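Local structure of CbsA (Xanthomonas oryzae pv. oryzae, 5XYH) at residues L139-I144 with P186-Y191; E242-N247 with G323-R328; S259-Q264 with D315-V320. The protein probably hydrolyses cellulose as an exo-acting family 6 glycoside hydrolase, releasing cellobiose from chain ends during breakdown of plant cell walls. All coordinates share one frame; numbering follows the deposited sequence.

Contact 1: L139-I144 with P186-Y191; sequences LRIVNI and PNVYNY
Ile141 and Val188 pair on one face of two parallel strands, with Ile141 CB 3.8 Å from Val188 CG2. On the other face Val142 CG1, anti to its backbone N (chi1 178°), comes obliquely to the Tyr191 ring, 3.8 Å from CD1. Tyr189 shares that face: Ile141 O lies at the edge of the Tyr189 ring, in its plane, nearest CD1, and Tyr189 CE1 reaches the CB and CG of Arg140.

The axes of strand segments 140-144 and 188-191 approach to 4.6 Å, 19° from parallel, and four N-H...O bonds alternate between the backbones: Ile141 N to Asn187 O, Tyr189 N to Ile141 O (2.6 Å), Asn143 N to Tyr189 O and Tyr191 N to Asn143 O.

Two asparagines add a side-chain bond on the Ile141 face. Asn143 ND2 donates to Asn190 OD1 at 3.0 Å, and the two amides lie side by side, their planes 13° apart. Asn190 ND2 in turn bonds to Ser226 O. At the start of the pair, Asn187 ND2 donates in plane to Leu139 O at 2.7 Å.

Tyr189 OH is held by Val4 N and Tyr191 OH by His355. The pairing joins neighbouring parallel strands of the family 6 barrel; the connection between them ends in helix 170-183, whose Leu182 touches Asn143 and Asn190, and Leu179 the latter; strand 86-92 flanks 140-145, and helix 69-79 lies against Leu139 and Ile141.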
ATOM      1  N   LEU A 139     -15.006   0.234 -17.876  1.00 20.69           N
ATOM      2  CA  LEU A 139     -13.976   0.549 -16.894  1.00 19.88           C
ATOM      3  C   LEU A 139     -13.166  -0.700 -16.568  1.00 18.70           C
ATOM      4  O   LEU A 139     -13.708  -1.808 -16.517  1.00 19.78           O
ATOM      5  CB  LEU A 139     -14.609   1.087 -15.610  1.00 19.61           C
ATOM      6  CG  LEU A 139     -15.579   2.279 -15.693  1.00 20.42           C
ATOM      7  CD1 LEU A 139     -16.226   2.530 -14.351  1.00 18.70           C
ATOM      8  CD2 LEU A 139     -14.875   3.537 -16.162  1.00 19.11           C
ATOM      9  N   ARG A 140     -11.871  -0.515 -16.331  1.00 17.40           N
ATOM     10  CA  ARG A 140     -11.009  -1.563 -15.791  1.00 15.96           C
ATOM     11  C   ARG A 140     -10.840  -1.311 -14.296  1.00 16.21           C
ATOM     12  O   ARG A 140     -10.285  -0.284 -13.893  1.00 16.12           O
ATOM     13  CB  ARG A 140      -9.659  -1.576 -16.498  1.00 16.54           C
ATOM     14  CG  ARG A 140      -9.741  -1.995 -17.952  1.00 16.96           C
ATOM     15  CD  ARG A 140      -8.357  -2.056 -18.577  1.00 17.45           C
ATOM     16  NE  ARG A 140      -8.451  -2.395 -19.995  1.00 17.90           N
ATOM     17  CZ  ARG A 140      -7.462  -2.253 -20.870  1.00 17.70           C
ATOM     18  NH1 ARG A 140      -6.289  -1.761 -20.492  1.00 15.48           N
ATOM     19  NH2 ARG A 140      -7.661  -2.591 -22.135  1.00 17.91           N
ATOM     20  N   ILE A 141     -11.344  -2.227 -13.479  1.00 14.27           N
ATOM     21  CA  ILE A 141     -11.275  -2.095 -12.031  1.00 14.17           C
ATOM     22  C   ILE A 141     -10.019  -2.825 -11.564  1.00 13.85           C
ATOM     23  O   ILE A 141      -9.837  -4.004 -11.868  1.00 13.67           O
ATOM     24  CB  ILE A 141     -12.536  -2.665 -11.362  1.00 14.28           C
ATOM     25  CG1 ILE A 141     -13.804  -2.140 -12.053  1.00 15.02           C
ATOM     26  CG2 ILE A 141     -12.563  -2.318  -9.876  1.00 13.86           C
ATOM     27  CD1 ILE A 141     -13.919  -0.619 -12.002  1.00 15.17           C
ATOM     28  N   VAL A 142      -9.145  -2.128 -10.841  1.00 13.42           N
ATOM     29  CA  VAL A 142      -7.880  -2.704 -10.377  1.00 13.14           C
ATOM     30  C   VAL A 142      -7.911  -2.708  -8.859  1.00 13.27           C
ATOM     31  O   VAL A 142      -7.885  -1.641  -8.227  1.00 13.07           O
ATOM     32  CB  VAL A 142      -6.653  -1.937 -10.891  1.00 13.29           C
ATOM     33  CG1 VAL A 142      -5.376  -2.560 -10.321  1.00 13.39           C
ATOM     34  CG2 VAL A 142      -6.612  -1.916 -12.417  1.00 12.94           C
ATOM     35  N   ASN A 143      -7.935  -3.902  -8.277  1.00 12.87           N
ATOM     36  CA  ASN A 143      -8.085  -4.086  -6.838  1.00 12.52           C
ATOM     37  C   ASN A 143      -6.741  -4.354  -6.161  1.00 12.47           C
ATOM     38  O   ASN A 143      -5.981  -5.234  -6.591  1.00 12.00           O
ATOM     39  CB  ASN A 143      -9.032  -5.250  -6.551  1.00 12.83           C
ATOM     40  CG  ASN A 143     -10.463  -4.935  -6.896  1.00 13.52           C
ATOM     41  OD1 ASN A 143     -10.931  -3.805  -6.717  1.00 13.26           O
ATOM     42  ND2 ASN A 143     -11.178  -5.936  -7.406  1.00 13.67           N
ATOM     43  N   ILE A 144      -6.465  -3.611  -5.092  1.00 11.69           N
ATOM     44  CA  ILE A 144      -5.451  -3.992  -4.122  1.00 11.86           C
ATOM     45  C   ILE A 144      -6.140  -4.869  -3.085  1.00 11.54           C
ATOM     46  O   ILE A 144      -7.011  -4.402  -2.343  1.00 11.96           O
ATOM     47  CB  ILE A 144      -4.794  -2.766  -3.473  1.00 12.02           C
ATOM     48  CG1 ILE A 144      -4.052  -1.958  -4.551  1.00 11.31           C
ATOM     49  CG2 ILE A 144      -3.851  -3.207  -2.338  1.00 11.15           C
ATOM     50  CD1 ILE A 144      -3.477  -0.630  -4.072  1.00 12.30           C
ATOM     51  N   PRO A 186     -15.235  -9.794 -15.541  1.00 16.24           N
ATOM     52  CA  PRO A 186     -14.096  -9.913 -16.472  1.00 17.42           C
ATOM     53  C   PRO A 186     -13.273  -8.648 -16.612  1.00 16.65           C
ATOM     54  O   PRO A 186     -12.114  -8.730 -17.041  1.00 17.00           O
ATOM     55  CB  PRO A 186     -14.762 -10.295 -17.806  1.00 17.66           C
ATOM     56  CG  PRO A 186     -16.173  -9.768 -17.681  1.00 18.15           C
ATOM     57  CD  PRO A 186     -16.535  -9.904 -16.227  1.00 17.19           C
ATOM     58  N   ASN A 187     -13.823  -7.480 -16.282  1.00 16.73           N
ATOM     59  CA  ASN A 187     -13.051  -6.247 -16.339  1.00 17.48           C
ATOM     60  C   ASN A 187     -12.490  -5.851 -14.969  1.00 16.30           C
ATOM     61  O   ASN A 187     -12.139  -4.684 -14.757  1.00 16.42           O
ATOM     62  CB  ASN A 187     -13.901  -5.118 -16.931  1.00 17.32           C
ATOM     63  CG  ASN A 187     -15.197  -4.916 -16.185  1.00 18.44           C
ATOM     64  OD1 ASN A 187     -15.829  -5.877 -15.742  1.00 19.05           O
ATOM     65  ND2 ASN A 187     -15.605  -3.662 -16.038  1.00 19.46           N
ATOM     66  N   VAL A 188     -12.390  -6.805 -14.045  1.00 15.95           N
ATOM     67  CA  VAL A 188     -11.810  -6.577 -12.724  1.00 14.95           C
ATOM     68  C   VAL A 188     -10.464  -7.287 -12.653  1.00 15.17           C
ATOM     69  O   VAL A 188     -10.351  -8.462 -13.030  1.00 14.94           O
ATOM     70  CB  VAL A 188     -12.758  -7.055 -11.612  1.00 15.17           C
ATOM     71  CG1 VAL A 188     -12.059  -7.039 -10.264  1.00 14.90           C
ATOM     72  CG2 VAL A 188     -14.021  -6.170 -11.581  1.00 15.52           C
ATOM     73  N   TYR A 189      -9.447  -6.578 -12.163  1.00 14.35           N
ATOM     74  CA  TYR A 189      -8.082  -7.080 -12.066  1.00 13.84           C
ATOM     75  C   TYR A 189      -7.675  -7.073 -10.602  1.00 13.70           C
ATOM     76  O   TYR A 189      -7.906  -6.081  -9.905  1.00 13.87           O
ATOM     77  CB  TYR A 189      -7.124  -6.225 -12.905  1.00 13.93           C
ATOM     78  CG  TYR A 189      -7.495  -6.247 -14.382  1.00 15.55           C
ATOM     79  CD1 TYR A 189      -8.575  -5.507 -14.854  1.00 15.52           C
ATOM     80  CD2 TYR A 189      -6.794  -7.022 -15.285  1.00 16.39           C
ATOM     81  CE1 TYR A 189      -8.950  -5.552 -16.180  1.00 15.77           C
ATOM     82  CE2 TYR A 189      -7.155  -7.063 -16.632  1.00 16.51           C
ATOM     83  CZ  TYR A 189      -8.228  -6.316 -17.066  1.00 16.45           C
ATOM     84  OH  TYR A 189      -8.593  -6.349 -18.390  1.00 17.33           O
ATOM     85  N   ASN A 190      -7.094  -8.176 -10.132  1.00 12.08           N
ATOM     86  CA  ASN A 190      -6.813  -8.355  -8.709  1.00 12.90           C
ATOM     87  C   ASN A 190      -5.318  -8.491  -8.484  1.00 12.74           C
ATOM     88  O   ASN A 190      -4.691  -9.404  -9.028  1.00 12.32           O
ATOM     89  CB  ASN A 190      -7.523  -9.586  -8.148  1.00 12.55           C
ATOM     90  CG  ASN A 190      -9.024  -9.471  -8.218  1.00 14.27           C
ATOM     91  OD1 ASN A 190      -9.602  -8.429  -7.893  1.00 13.61           O
ATOM     92  ND2 ASN A 190      -9.677 -10.550  -8.653  1.00 14.53           N
ATOM     93  N   TYR A 191      -4.765  -7.621  -7.638  1.00 11.80           N
ATOM     94  CA  TYR A 191      -3.361  -7.686  -7.242  1.00 11.53           C
ATOM     95  C   TYR A 191      -3.262  -7.949  -5.743  1.00 11.43           C
ATOM     96  O   TYR A 191      -3.760  -7.161  -4.931  1.00 11.35           O
ATOM     97  CB  TYR A 191      -2.631  -6.402  -7.628  1.00 11.79           C
ATOM     98  CG  TYR A 191      -2.440  -6.273  -9.134  1.00 12.21           C
ATOM     99  CD1 TYR A 191      -3.465  -5.778  -9.938  1.00 12.53           C
ATOM    100  CD2 TYR A 191      -1.243  -6.657  -9.746  1.00 12.10           C
ATOM    101  CE1 TYR A 191      -3.303  -5.666 -11.300  1.00 12.50           C
ATOM    102  CE2 TYR A 191      -1.071  -6.537 -11.116  1.00 12.33           C
ATOM    103  CZ  TYR A 191      -2.106  -6.037 -11.884  1.00 13.03           C
ATOM    104  OH  TYR A 191      -1.956  -5.900 -13.247  1.00 14.06           O
TER

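Contact 2: E242-N247 with G323-R328; sequences EPNLPN and GRVDRR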
ATOM      1  N   GLU A 242      17.588   2.123  -3.708  1.00 16.18           N
ATOM      2  CA  GLU A 242      18.618   2.732  -2.884  1.00 14.83           C
ATOM      3  C   GLU A 242      19.839   2.929  -3.773  1.00 15.57           C
ATOM      4  O   GLU A 242      20.700   2.038  -3.875  1.00 14.78           O
ATOM      5  CB  GLU A 242      18.936   1.875  -1.666  1.00 14.87           C
ATOM      6  CG  GLU A 242      17.913   2.007  -0.522  1.00 15.14           C
ATOM      7  CD  GLU A 242      18.024   3.318   0.257  1.00 14.58           C
ATOM      8  OE1 GLU A 242      18.865   4.180  -0.100  1.00 14.41           O
ATOM      9  OE2 GLU A 242      17.250   3.478   1.233  1.00 13.21           O
ATOM     10  N   PRO A 243      19.944   4.087  -4.430  1.00 16.16           N
ATOM     11  CA  PRO A 243      20.956   4.248  -5.487  1.00 15.75           C
ATOM     12  C   PRO A 243      22.386   4.232  -4.976  1.00 15.92           C
ATOM     13  O   PRO A 243      23.302   3.922  -5.744  1.00 14.65           O
ATOM     14  CB  PRO A 243      20.598   5.609  -6.094  1.00 16.79           C
ATOM     15  CG  PRO A 243      20.016   6.363  -4.902  1.00 16.33           C
ATOM     16  CD  PRO A 243      19.215   5.339  -4.156  1.00 15.77           C
ATOM     17  N   ASN A 244      22.625   4.558  -3.715  1.00 15.54           N
ATOM     18  CA  ASN A 244      23.999   4.583  -3.236  1.00 15.52           C
ATOM     19  C   ASN A 244      24.414   3.278  -2.580  1.00 15.89           C
ATOM     20  O   ASN A 244      25.572   3.152  -2.175  1.00 16.79           O
ATOM     21  CB  ASN A 244      24.202   5.741  -2.258  1.00 16.19           C
ATOM     22  CG  ASN A 244      23.730   7.055  -2.824  1.00 17.21           C
ATOM     23  OD1 ASN A 244      24.066   7.408  -3.955  1.00 17.91           O
ATOM     24  ND2 ASN A 244      22.927   7.774  -2.060  1.00 16.26           N
ATOM     25  N   LEU A 245      23.509   2.306  -2.476  1.00 14.78           N
ATOM     26  CA  LEU A 245      23.793   1.018  -1.838  1.00 14.95           C
ATOM     27  C   LEU A 245      23.341  -0.120  -2.750  1.00 16.04           C
ATOM     28  O   LEU A 245      22.518  -0.954  -2.360  1.00 16.16           O
ATOM     29  CB  LEU A 245      23.109   0.939  -0.468  1.00 14.98           C
ATOM     30  CG  LEU A 245      23.324   2.151   0.458  1.00 15.78           C
ATOM     31  CD1 LEU A 245      22.389   2.182   1.697  1.00 14.74           C
ATOM     32  CD2 LEU A 245      24.788   2.232   0.892  1.00 15.83           C
ATOM     33  N   PRO A 246      23.865  -0.186  -3.986  1.00 16.07           N
ATOM     34  CA  PRO A 246      23.365  -1.190  -4.941  1.00 15.47           C
ATOM     35  C   PRO A 246      23.752  -2.614  -4.602  1.00 16.88           C
ATOM     36  O   PRO A 246      23.107  -3.539  -5.114  1.00 16.64           O
ATOM     37  CB  PRO A 246      23.989  -0.751  -6.277  1.00 15.33           C
ATOM     38  CG  PRO A 246      25.226  -0.044  -5.883  1.00 16.43           C
ATOM     39  CD  PRO A 246      24.904   0.666  -4.595  1.00 15.88           C
ATOM     40  N   ASN A 247      24.749  -2.828  -3.743  1.00 16.46           N
ATOM     41  CA  ASN A 247      25.255  -4.168  -3.435  1.00 17.22           C
ATOM     42  C   ASN A 247      25.167  -4.442  -1.937  1.00 16.71           C
ATOM     43  O   ASN A 247      26.041  -3.995  -1.173  1.00 17.12           O
ATOM     44  CB  ASN A 247      26.699  -4.307  -3.927  1.00 16.85           C
ATOM     45  CG  ASN A 247      27.350  -5.612  -3.496  1.00 18.13           C
ATOM     46  OD1 ASN A 247      26.685  -6.553  -3.045  1.00 17.58           O
ATOM     47  ND2 ASN A 247      28.672  -5.675  -3.647  1.00 19.03           N
ATOM     48  N   GLY A 323      24.574   6.827   3.239  1.00 15.97           N
ATOM     49  CA  GLY A 323      24.097   6.690   1.875  1.00 16.32           C
ATOM     50  C   GLY A 323      22.626   6.386   1.661  1.00 15.70           C
ATOM     51  O   GLY A 323      22.091   6.662   0.581  1.00 16.02           O
ATOM     52  N   ARG A 324      21.959   5.802   2.653  1.00 15.59           N
ATOM     53  CA  ARG A 324      20.566   5.416   2.461  1.00 14.16           C
ATOM     54  C   ARG A 324      19.692   6.645   2.249  1.00 14.69           C
ATOM     55  O   ARG A 324      19.823   7.656   2.955  1.00 14.49           O
ATOM     56  CB  ARG A 324      20.064   4.598   3.653  1.00 14.18           C
ATOM     57  CG  ARG A 324      20.144   5.266   5.030  1.00 13.97           C
ATOM     58  CD  ARG A 324      19.664   4.252   6.079  1.00 14.10           C
ATOM     59  NE  ARG A 324      19.974   4.570   7.479  1.00 13.74           N
ATOM     60  CZ  ARG A 324      19.112   5.118   8.330  1.00 14.24           C
ATOM     61  NH1 ARG A 324      17.900   5.441   7.909  1.00 14.05           N
ATOM     62  NH2 ARG A 324      19.461   5.356   9.597  1.00 14.30           N
ATOM     63  N   VAL A 325      18.800   6.566   1.257  1.00 14.43           N
ATOM     64  CA  VAL A 325      17.871   7.673   1.072  1.00 13.95           C
ATOM     65  C   VAL A 325      16.676   7.523   2.014  1.00 13.45           C
ATOM     66  O   VAL A 325      16.099   8.520   2.442  1.00 13.51           O
ATOM     67  CB  VAL A 325      17.443   7.806  -0.404  1.00 14.34           C
ATOM     68  CG1 VAL A 325      18.669   8.083  -1.276  1.00 15.35           C
ATOM     69  CG2 VAL A 325      16.700   6.557  -0.903  1.00 13.89           C
ATOM     70  N   ASP A 326      16.301   6.294   2.370  1.00 13.25           N
ATOM     71  CA  ASP A 326      15.317   6.076   3.434  1.00 13.63           C
ATOM     72  C   ASP A 326      15.919   6.506   4.775  1.00 13.17           C
ATOM     73  O   ASP A 326      16.793   5.825   5.319  1.00 14.00           O
ATOM     74  CB  ASP A 326      14.903   4.601   3.452  1.00 13.29           C
ATOM     75  CG  ASP A 326      13.714   4.327   4.379  1.00 13.30           C
ATOM     76  OD1 ASP A 326      13.539   5.066   5.383  1.00 12.86           O
ATOM     77  OD2 ASP A 326      12.959   3.369   4.100  1.00 13.01           O
ATOM     78  N   ARG A 327      15.441   7.620   5.334  1.00 13.75           N
ATOM     79  CA  ARG A 327      16.033   8.221   6.523  1.00 14.51           C
ATOM     80  C   ARG A 327      15.317   7.837   7.823  1.00 15.15           C
ATOM     81  O   ARG A 327      15.546   8.475   8.861  1.00 14.68           O
ATOM     82  CB  ARG A 327      16.057   9.746   6.379  1.00 14.98           C
ATOM     83  CG  ARG A 327      16.737  10.273   5.119  1.00 14.76           C
ATOM     84  CD  ARG A 327      18.142   9.702   4.960  1.00 15.80           C
ATOM     85  NE  ARG A 327      18.961   9.991   6.136  1.00 16.74           N
ATOM     86  CZ  ARG A 327      20.192   9.523   6.345  1.00 18.15           C
ATOM     87  NH1 ARG A 327      20.773   8.714   5.460  1.00 16.38           N
ATOM     88  NH2 ARG A 327      20.840   9.859   7.457  1.00 18.38           N
ATOM     89  N   ARG A 328      14.466   6.815   7.796  1.00 13.90           N
ATOM     90  CA  ARG A 328      13.683   6.470   8.976  1.00 13.72           C
ATOM     91  C   ARG A 328      14.576   5.974  10.112  1.00 14.01           C
ATOM     92  O   ARG A 328      15.696   5.488   9.899  1.00 13.86           O
ATOM     93  CB  ARG A 328      12.651   5.398   8.642  1.00 13.59           C
ATOM     94  CG  ARG A 328      11.494   5.896   7.831  1.00 13.55           C
ATOM     95  CD  ARG A 328      10.467   4.801   7.597  1.00 13.14           C
ATOM     96  NE  ARG A 328      10.804   4.003   6.425  1.00 12.46           N
ATOM     97  CZ  ARG A 328      10.056   3.006   5.957  1.00 13.59           C
ATOM     98  NH1 ARG A 328       8.906   2.681   6.546  1.00 11.91           N
ATOM     99  NH2 ARG A 328      10.461   2.332   4.881  1.00 12.67           N
TER
HETATM  100  O   HOH W   1      21.105   4.861  -1.386  1.00 14.73           O
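A type I beta turn, Glu242 to Leu245, meets the C-terminal end of helix 316-323, joining two long loops of the family 6 domain. Leu245 N closes the turn on Glu242 O. Glu242 bends at chi2 (-74°), which carries its carboxylate across to two successive backbone N-H groups: OE1 accepts from Val325 N at 2.7 Å through its syn lone pair, and OE2 accepts from Asp326 N at 3.2 Å, 21° out of the carboxylate plane. This fork fixes the rotation of the acid, and the two N-H groups probably help to stabilise its charge. The Val325 side chain passes that of Glu242 in the opposite direction, its CG2 3.3 Å from Glu242 OE1, while CG1 meets Pro243 CD tip to tip. Leu245 CD1 packs on the backbone of Arg324.

Beyond the fork, Asp326 forms an Asx turn with Arg328 N, and Arg328 grips its carboxylate side-on through NE and NH2 in a salt bridge. Glu242 N donates to Asp270 OD2, just before helix 271-284.

At the helix end, Asn244 ND2 donates in plane to Gly323 O at 3.0 Å and also bonds to Pro308 O; a water 2.8 Å from Gly323 O bridges it to Glu242 OE1 and Asn244 N.

Contact 3: S259-Q264 with D315-V320; sequences SSTFYQ and DVNTYV
Thr261 N donates to Asn317 OD1 at 2.8 Å with an N-H...O angle of 169°, the strongest polar link between loop 259-264 and the first turn of helix 316-323. The donor sits 17° from the plane of the Asn317 carbonyl. With CG beside its own backbone N (chi1 -77°), Asn317 swings its amide across to the loop; its ND2 then makes a weak bond of 3.4 Å to Thr261 OG1, the two side chains crossing at a slant. Both ends of one amide are therefore turned to one threonine, its backbone and its hydroxyl. A water accepts from Phe262 N and donates weakly to Asn317 OD1, so the next N-H of the loop is joined to the same oxygen indirectly.

The helix start is itself secured by Asp315 at the N-cap, whose OD2 accepts from Thr318 N at 2.9 Å while Thr318 OG1 donates to OD1. These bonds lie within segment 315-320, in the turn that bears Asn317.

Ser260 lies close against the amide, its CA 3.3 Å from Asn317 OD1; farther in, its CB and OG meet Val320, with OG 3.5 Å from CG2, and that hydroxyl has its hydrogen-bond partner in Ile257 O. Val320 CG1, anti to the backbone N, reaches Tyr263 CE2 at 3.7 Å and lies near Phe262 CB. Val316 CG2 rests over the Ser260 backbone, and its side chain also meets Ile252 of strand 251-252.

Chemically, the contact combines one straight N-H...O bond, backed by a weak one, on the more exposed side with valine packing on the buried side: the bond to Asn317 probably helps to fix the loop backbone against the helix, and Val320 packs against Ser260 and Tyr263.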
ATOM      1  N   SER A 259      24.322  -6.122   7.137  1.00 15.75           N
ATOM      2  CA  SER A 259      24.341  -6.364   8.572  1.00 15.52           C
ATOM      3  C   SER A 259      24.378  -5.079   9.382  1.00 16.34           C
ATOM      4  O   SER A 259      24.491  -5.144  10.613  1.00 16.58           O
ATOM      5  CB  SER A 259      25.539  -7.232   8.949  1.00 16.17           C
ATOM      6  OG  SER A 259      26.729  -6.455   8.956  1.00 17.61           O
ATOM      7  N   SER A 260      24.297  -3.920   8.733  1.00 15.56           N
ATOM      8  CA  SER A 260      24.185  -2.668   9.471  1.00 15.12           C
ATOM      9  C   SER A 260      22.954  -2.692  10.369  1.00 15.39           C
ATOM     10  O   SER A 260      22.014  -3.474  10.165  1.00 14.66           O
ATOM     11  CB  SER A 260      24.079  -1.486   8.510  1.00 15.37           C
ATOM     12  OG  SER A 260      22.972  -1.691   7.640  1.00 14.47           O
ATOM     13  N   THR A 261      22.951  -1.784  11.356  1.00 15.47           N
ATOM     14  CA  THR A 261      21.806  -1.653  12.254  1.00 15.79           C
ATOM     15  C   THR A 261      20.513  -1.440  11.479  1.00 14.80           C
ATOM     16  O   THR A 261      19.500  -2.080  11.764  1.00 14.96           O
ATOM     17  CB  THR A 261      22.022  -0.494  13.232  1.00 15.75           C
ATOM     18  OG1 THR A 261      23.111  -0.800  14.120  1.00 16.39           O
ATOM     19  CG2 THR A 261      20.773  -0.272  14.048  1.00 15.12           C
ATOM     20  N   PHE A 262      20.545  -0.575  10.464  1.00 14.99           N
ATOM     21  CA  PHE A 262      19.322  -0.220   9.749  1.00 14.04           C
ATOM     22  C   PHE A 262      18.703  -1.417   9.037  1.00 14.71           C
ATOM     23  O   PHE A 262      17.473  -1.524   8.956  1.00 13.54           O
ATOM     24  CB  PHE A 262      19.600   0.899   8.749  1.00 14.02           C
ATOM     25  CG  PHE A 262      18.363   1.432   8.070  1.00 13.73           C
ATOM     26  CD1 PHE A 262      17.410   2.147   8.793  1.00 14.02           C
ATOM     27  CD2 PHE A 262      18.160   1.233   6.704  1.00 14.39           C
ATOM     28  CE1 PHE A 262      16.259   2.654   8.167  1.00 14.14           C
ATOM     29  CE2 PHE A 262      17.023   1.727   6.061  1.00 13.44           C
ATOM     30  CZ  PHE A 262      16.073   2.444   6.792  1.00 14.64           C
ATOM     31  N   TYR A 263      19.525  -2.318   8.490  1.00 13.78           N
ATOM     32  CA  TYR A 263      18.956  -3.431   7.739  1.00 14.41           C
ATOM     33  C   TYR A 263      18.875  -4.722   8.542  1.00 15.34           C
ATOM     34  O   TYR A 263      18.064  -5.586   8.194  1.00 16.28           O
ATOM     35  CB  TYR A 263      19.736  -3.661   6.427  1.00 14.58           C
ATOM     36  CG  TYR A 263      19.560  -2.529   5.436  1.00 14.54           C
ATOM     37  CD1 TYR A 263      18.301  -2.215   4.920  1.00 14.95           C
ATOM     38  CD2 TYR A 263      20.636  -1.748   5.051  1.00 14.45           C
ATOM     39  CE1 TYR A 263      18.130  -1.158   4.038  1.00 14.38           C
ATOM     40  CE2 TYR A 263      20.474  -0.682   4.166  1.00 14.77           C
ATOM     41  CZ  TYR A 263      19.223  -0.395   3.657  1.00 15.02           C
ATOM     42  OH  TYR A 263      19.063   0.664   2.769  1.00 13.84           O
ATOM     43  N   GLN A 264      19.655  -4.859   9.616  1.00 14.91           N
ATOM     44  CA  GLN A 264      19.561  -5.992  10.542  1.00 15.59           C
ATOM     45  C   GLN A 264      19.601  -7.333   9.816  1.00 15.68           C
ATOM     46  O   GLN A 264      18.778  -8.211  10.071  1.00 17.28           O
ATOM     47  CB  GLN A 264      18.289  -5.968  11.390  1.00 16.56           C
ATOM     48  CG  GLN A 264      17.771  -4.706  11.991  1.00 17.86           C
ATOM     49  CD  GLN A 264      16.561  -5.049  12.855  1.00 19.53           C
ATOM     50  OE1 GLN A 264      15.398  -4.856  12.443  1.00 20.92           O
ATOM     51  NE2 GLN A 264      16.826  -5.641  14.028  1.00 18.35           N
ATOM     52  N   ASP A 315      33.010   1.858   8.469  1.00 19.67           N
ATOM     53  CA  ASP A 315      32.278   0.790   9.142  1.00 18.82           C
ATOM     54  C   ASP A 315      30.884   0.718   8.517  1.00 17.46           C
ATOM     55  O   ASP A 315      30.415   1.694   7.932  1.00 17.59           O
ATOM     56  CB  ASP A 315      32.205   1.043  10.654  1.00 18.77           C
ATOM     57  CG  ASP A 315      31.363   2.266  10.991  1.00 19.15           C
ATOM     58  OD1 ASP A 315      31.908   3.389  11.026  1.00 19.27           O
ATOM     59  OD2 ASP A 315      30.137   2.094  11.173  1.00 18.71           O
ATOM     60  N   VAL A 316      30.212  -0.434   8.642  1.00 17.98           N
ATOM     61  CA  VAL A 316      28.982  -0.611   7.856  1.00 18.55           C
ATOM     62  C   VAL A 316      27.903   0.376   8.281  1.00 17.41           C
ATOM     63  O   VAL A 316      27.109   0.832   7.445  1.00 16.17           O
ATOM     64  CB  VAL A 316      28.450  -2.065   7.910  1.00 17.29           C
ATOM     65  CG1 VAL A 316      29.403  -3.007   7.193  1.00 17.66           C
ATOM     66  CG2 VAL A 316      28.180  -2.537   9.341  1.00 18.55           C
ATOM     67  N   ASN A 317      27.847   0.735   9.565  1.00 17.50           N
ATOM     68  CA  ASN A 317      26.807   1.666   9.999  1.00 16.85           C
ATOM     69  C   ASN A 317      27.050   3.062   9.439  1.00 16.80           C
ATOM     70  O   ASN A 317      26.134   3.688   8.891  1.00 15.72           O
ATOM     71  CB  ASN A 317      26.724   1.702  11.524  1.00 17.47           C
ATOM     72  CG  ASN A 317      26.012   0.496  12.086  1.00 17.75           C
ATOM     73  OD1 ASN A 317      25.252  -0.172  11.379  1.00 17.23           O
ATOM     74  ND2 ASN A 317      26.227   0.220  13.369  1.00 19.39           N
ATOM     75  N   THR A 318      28.277   3.576   9.577  1.00 17.15           N
ATOM     76  CA  THR A 318      28.569   4.892   9.015  1.00 17.15           C
ATOM     77  C   THR A 318      28.273   4.905   7.526  1.00 16.96           C
ATOM     78  O   THR A 318      27.654   5.845   7.014  1.00 16.41           O
ATOM     79  CB  THR A 318      30.027   5.275   9.275  1.00 18.22           C
ATOM     80  OG1 THR A 318      30.276   5.286  10.685  1.00 18.73           O
ATOM     81  CG2 THR A 318      30.339   6.660   8.705  1.00 18.69           C
ATOM     82  N   TYR A 319      28.681   3.845   6.828  1.00 16.47           N
ATOM     83  CA  TYR A 319      28.500   3.769   5.380  1.00 17.18           C
ATOM     84  C   TYR A 319      27.027   3.782   5.006  1.00 15.57           C
ATOM     85  O   TYR A 319      26.587   4.619   4.220  1.00 16.32           O
ATOM     86  CB  TYR A 319      29.171   2.508   4.845  1.00 17.29           C
ATOM     87  CG  TYR A 319      29.278   2.445   3.331  1.00 18.44           C
ATOM     88  CD1 TYR A 319      30.377   2.987   2.668  1.00 19.10           C
ATOM     89  CD2 TYR A 319      28.304   1.810   2.565  1.00 18.26           C
ATOM     90  CE1 TYR A 319      30.484   2.914   1.278  1.00 19.10           C
ATOM     91  CE2 TYR A 319      28.404   1.735   1.183  1.00 17.17           C
ATOM     92  CZ  TYR A 319      29.494   2.287   0.544  1.00 18.74           C
ATOM     93  OH  TYR A 319      29.602   2.206  -0.831  1.00 18.04           O
ATOM     94  N   VAL A 320      26.254   2.850   5.570  1.00 16.20           N
ATOM     95  CA  VAL A 320      24.831   2.731   5.249  1.00 15.64           C
ATOM     96  C   VAL A 320      24.089   4.012   5.620  1.00 15.50           C
ATOM     97  O   VAL A 320      23.308   4.550   4.823  1.00 15.31           O
ATOM     98  CB  VAL A 320      24.235   1.498   5.955  1.00 15.15           C
ATOM     99  CG1 VAL A 320      22.710   1.597   6.071  1.00 14.35           C
ATOM    100  CG2 VAL A 320      24.646   0.214   5.220  1.00 14.64           C
TER
HETATM  101  O   HOH W   2      22.675   1.471  10.104  1.00 14.78           O

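From the N terminus, contact 1 comes first: it closes a mainly helical excursion between strands 140-145 and 188-193 in the barrel sheet. The chain then passes strand 229-232 before contact 2 opens at 242-247, and that loop closes only at 323-328. Contact 3 falls wholly within this interval, bringing 259-264 to 315-320, so the two loops nest without crossing. Their centres are 11 Å apart and they touch: Arg324 forms a cation-pi pair with Phe262, and Leu245 CD2 lies 3.7 Å from Tyr319 CE2. Together they hold both ends of helix 316-323 to the preceding loops, whereas contact 1, on the opposite side of the chain's centre, has its nearest atoms about 17 Å from contact 2.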